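Putative cell filamentation protein (Bartonella quintana, PDB 4N67) is a putative VirB-translocated Bep effector whose Fic domain binds ADP and belongs to a family of AMP-transferring enzymes. Local coordinates at residues 73-81 / 151-159. The protein carries 2 engineered substitutions. Numbering follows the deposited sequence.
With ADP (adenosine-5'-diphosphate), chain B.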
# COMPACT_ATOMS: atom_id res chain seq x y z
N THR A 73 -1.60 -8.30 -13.78
CA THR A 73 -0.64 -7.39 -14.41
C THR A 73 0.79 -7.87 -14.24
O THR A 73 1.56 -7.87 -15.20
CB THR A 73 -0.81 -5.97 -13.80
OG1 THR A 73 -2.16 -5.51 -14.07
CG2 THR A 73 0.25 -4.99 -14.31
N PHE A 74 1.20 -8.22 -13.02
CA PHE A 74 2.58 -8.58 -12.72
C PHE A 74 2.71 -10.00 -12.19
O PHE A 74 1.95 -10.40 -11.30
CB PHE A 74 3.17 -7.63 -11.68
CG PHE A 74 3.25 -6.20 -12.11
CD1 PHE A 74 3.91 -5.86 -13.29
CD2 PHE A 74 2.66 -5.18 -11.36
CE1 PHE A 74 4.01 -4.54 -13.68
CE2 PHE A 74 2.76 -3.85 -11.76
CZ PHE A 74 3.44 -3.54 -12.93
N GLU A 75 3.71 -10.73 -12.71
CA GLU A 75 4.02 -12.10 -12.22
C GLU A 75 4.36 -12.12 -10.73
O GLU A 75 4.04 -13.10 -10.03
CB GLU A 75 5.16 -12.74 -13.00
CG GLU A 75 4.79 -13.11 -14.44
CD GLU A 75 5.96 -13.74 -15.18
OE1 GLU A 75 6.66 -14.58 -14.58
OE2 GLU A 75 6.16 -13.41 -16.36
N TRP A 76 4.98 -11.03 -10.28
CA TRP A 76 5.42 -10.90 -8.88
C TRP A 76 4.39 -10.28 -7.97
O TRP A 76 4.72 -9.90 -6.83
CB TRP A 76 6.75 -10.10 -8.80
CG TRP A 76 6.74 -8.85 -9.61
CD1 TRP A 76 7.16 -8.70 -10.92
CD2 TRP A 76 6.26 -7.56 -9.21
NE1 TRP A 76 6.96 -7.42 -11.33
CE2 TRP A 76 6.44 -6.69 -10.30
CE3 TRP A 76 5.77 -7.03 -8.01
CZ2 TRP A 76 6.09 -5.35 -10.24
CZ3 TRP A 76 5.41 -5.71 -7.97
CH2 TRP A 76 5.56 -4.89 -9.09
N ALA A 77 3.13 -10.18 -8.39
CA ALA A 77 2.10 -9.63 -7.49
C ALA A 77 2.12 -10.43 -6.18
O ALA A 77 2.16 -11.65 -6.18
CB ALA A 77 0.72 -9.69 -8.10
N GLY A 78 2.03 -9.69 -5.07
CA GLY A 78 2.03 -10.28 -3.74
C GLY A 78 3.41 -10.56 -3.17
O GLY A 78 3.50 -10.98 -2.03
N VAL A 79 4.45 -10.34 -3.95
CA VAL A 79 5.83 -10.65 -3.52
C VAL A 79 6.53 -9.34 -3.17
O VAL A 79 6.52 -8.38 -3.96
CB VAL A 79 6.60 -11.40 -4.62
CG1 VAL A 79 7.99 -11.80 -4.13
CG2 VAL A 79 5.83 -12.61 -5.09
N THR A 80 7.15 -9.30 -2.00
CA THR A 80 7.84 -8.08 -1.57
C THR A 80 9.22 -7.98 -2.23
O THR A 80 9.80 -8.99 -2.63
CB THR A 80 7.91 -7.97 -0.03
OG1 THR A 80 8.48 -9.17 0.51
CG2 THR A 80 6.54 -7.71 0.56
N ARG A 81 9.72 -6.77 -2.34
CA ARG A 81 10.88 -6.46 -3.18
C ARG A 81 12.22 -6.82 -2.57
O ARG A 81 13.23 -6.74 -3.26
CB ARG A 81 10.85 -4.98 -3.60
CG ARG A 81 10.97 -3.99 -2.44
CD ARG A 81 10.90 -2.53 -2.87
NE ARG A 81 10.70 -1.70 -1.68
CZ ARG A 81 11.64 -1.36 -0.81
NH1 ARG A 81 11.29 -0.69 0.26
NH2 ARG A 81 12.92 -1.61 -1.06
N HIS A 151 6.63 4.05 4.75
CA HIS A 151 8.06 3.88 4.88
C HIS A 151 8.47 2.48 4.49
O HIS A 151 9.50 2.30 3.84
CB HIS A 151 8.55 4.20 6.29
CG HIS A 151 10.04 4.09 6.41
ND1 HIS A 151 10.67 2.95 6.82
CD2 HIS A 151 11.02 4.97 6.10
CE1 HIS A 151 11.97 3.12 6.76
NE2 HIS A 151 12.22 4.34 6.33
N ALA A 152 7.70 1.48 4.88
CA ALA A 152 8.07 0.10 4.54
C ALA A 152 8.09 -0.14 3.02
O ALA A 152 8.97 -0.85 2.51
CB ALA A 152 7.14 -0.89 5.22
N HIS A 153 7.11 0.43 2.32
CA HIS A 153 7.06 0.41 0.86
C HIS A 153 7.41 -0.97 0.32
O HIS A 153 8.40 -1.13 -0.40
CB HIS A 153 8.01 1.47 0.30
CG HIS A 153 7.82 1.78 -1.15
ND1 HIS A 153 6.88 2.68 -1.58
CD2 HIS A 153 8.51 1.39 -2.25
CE1 HIS A 153 6.98 2.81 -2.90
NE2 HIS A 153 7.95 2.04 -3.32
N PRO A 154 6.64 -2.01 0.70
CA PRO A 154 7.15 -3.37 0.54
C PRO A 154 7.28 -3.92 -0.85
O PRO A 154 7.96 -4.92 -1.02
CB PRO A 154 6.17 -4.22 1.35
CG PRO A 154 5.48 -3.25 2.24
CD PRO A 154 5.40 -1.99 1.48
N PHE A 155 6.62 -3.29 -1.83
CA PHE A 155 6.54 -3.82 -3.19
C PHE A 155 7.33 -2.99 -4.19
O PHE A 155 7.54 -1.80 -4.00
CB PHE A 155 5.07 -3.97 -3.60
CG PHE A 155 4.24 -4.76 -2.60
CD1 PHE A 155 4.29 -6.16 -2.59
CD2 PHE A 155 3.47 -4.13 -1.65
CE1 PHE A 155 3.58 -6.88 -1.66
CE2 PHE A 155 2.77 -4.87 -0.71
CZ PHE A 155 2.84 -6.24 -0.72
N ARG A 156 7.69 -3.61 -5.28
CA ARG A 156 8.40 -2.87 -6.33
C ARG A 156 7.55 -1.72 -6.90
O ARG A 156 8.09 -0.66 -7.26
CB ARG A 156 8.86 -3.83 -7.42
CG ARG A 156 9.43 -3.17 -8.66
CD ARG A 156 10.71 -2.39 -8.37
NE ARG A 156 11.20 -1.76 -9.61
CZ ARG A 156 10.67 -0.67 -10.17
NH1 ARG A 156 9.62 -0.07 -9.66
NH2 ARG A 156 11.18 -0.23 -11.33
N LYS A 157 6.24 -1.95 -7.00
CA LYS A 157 5.28 -0.96 -7.44
C LYS A 157 3.91 -1.35 -6.91
O LYS A 157 3.71 -2.53 -6.55
CB LYS A 157 5.23 -0.91 -8.98
CG LYS A 157 4.51 0.29 -9.55
CD LYS A 157 4.56 0.28 -11.06
CE LYS A 157 3.64 1.36 -11.62
NZ LYS A 157 2.69 0.81 -12.65
N GLY A 158 3.00 -0.38 -6.85
CA GLY A 158 1.63 -0.65 -6.40
C GLY A 158 1.46 -0.50 -4.91
O GLY A 158 0.46 -0.94 -4.35
N ASN A 159 2.40 0.16 -4.25
CA ASN A 159 2.30 0.32 -2.80
C ASN A 159 1.09 1.17 -2.36
O ASN A 159 0.38 0.80 -1.44
CB ASN A 159 3.56 0.89 -2.22
CG ASN A 159 4.72 -0.06 -2.37
OD1 ASN A 159 4.83 -1.01 -1.59
ND2 ASN A 159 5.52 0.12 -3.42
PB ADP B . 4.33 2.94 -6.26
O1B ADP B . 5.74 3.25 -6.79
O2B ADP B . 4.41 2.01 -5.10
O3B ADP B . 3.35 2.45 -7.33
PA ADP B . 2.72 5.13 -5.15
O1A ADP B . 2.25 6.36 -5.95
O2A ADP B . 1.71 4.02 -4.98
O3A ADP B . 4.03 4.47 -5.88
O5' ADP B . 3.29 5.67 -3.77
C5' ADP B . 3.44 4.80 -2.63
C4' ADP B . 3.25 5.65 -1.38
O4' ADP B . 4.39 6.51 -1.20
C3' ADP B . 2.01 6.53 -1.43
O3' ADP B . 1.29 6.46 -0.18
C2' ADP B . 2.57 7.91 -1.67
O2' ADP B . 1.76 8.98 -1.17
C1' ADP B . 3.89 7.83 -0.95
N9 ADP B . 4.90 8.81 -1.39
C8 ADP B . 4.99 9.48 -2.56
N7 ADP B . 6.11 10.24 -2.53
C5 ADP B . 6.73 10.07 -1.36
C6 ADP B . 7.94 10.57 -0.69
N6 ADP B . 8.72 11.46 -1.37
N1 ADP B . 8.26 10.13 0.54
C2 ADP B . 7.46 9.23 1.17
N3 ADP B . 6.33 8.74 0.61
C4 ADP B . 5.93 9.10 -0.61
O HOH W 1 7.87 -6.44 -5.22
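R81 holds the 151-159 loop through its backbone and its guanidinium. R81 N donates to P154 O at 2.9 Å in the carbonyl plane. The guanidinium then meets H153 O side-on with two nitrogens: R81 NE lies 2.7 Å from H153 O, nearly on the C=O axis (172°), whereas R81 NH1, at 3.0 Å from H153 O, sits above the carbonyl plane. Because CG lies between the backbone N and the carbonyl carbon (chi1 64°) and the chain then runs extended to NE, the guanidinium reaches past P154 to this oxygen. A108 O and M95 O take further bonds from NH1 and NH2, which fixes the rotation of the group.

Beside it, T80 CG2 packs 3.6 Å from P154 CB, while the F155 ring turns its edge to V79 O. One water, accepting from R156 N and donating to V79 O, bridges the backbones. Farther along, R156 CB sits over one face of the W76 six-membered ring, 4.1 Å from its centroid, a CH-pi contact; F74 CB backs the opposite face.

Behind this shell, N159 folds back on its own loop: its OD1 accepts from F155 N on a lone pair, and its ND2 gives an almost straight bond (177°) to F155 O. N159 ND2 also donates to ADP O2B, 2.8 Å away, and G158 N binds ADP O3B. R81, T80 and W76 thus pack the 73-81 loop against H-P-F-R-K-G-N, a variant of the Fic signature HxFx(D/E)GN with K157 at the canonically acidic position, here forming an anion-binding loop around the ADP beta-phosphate.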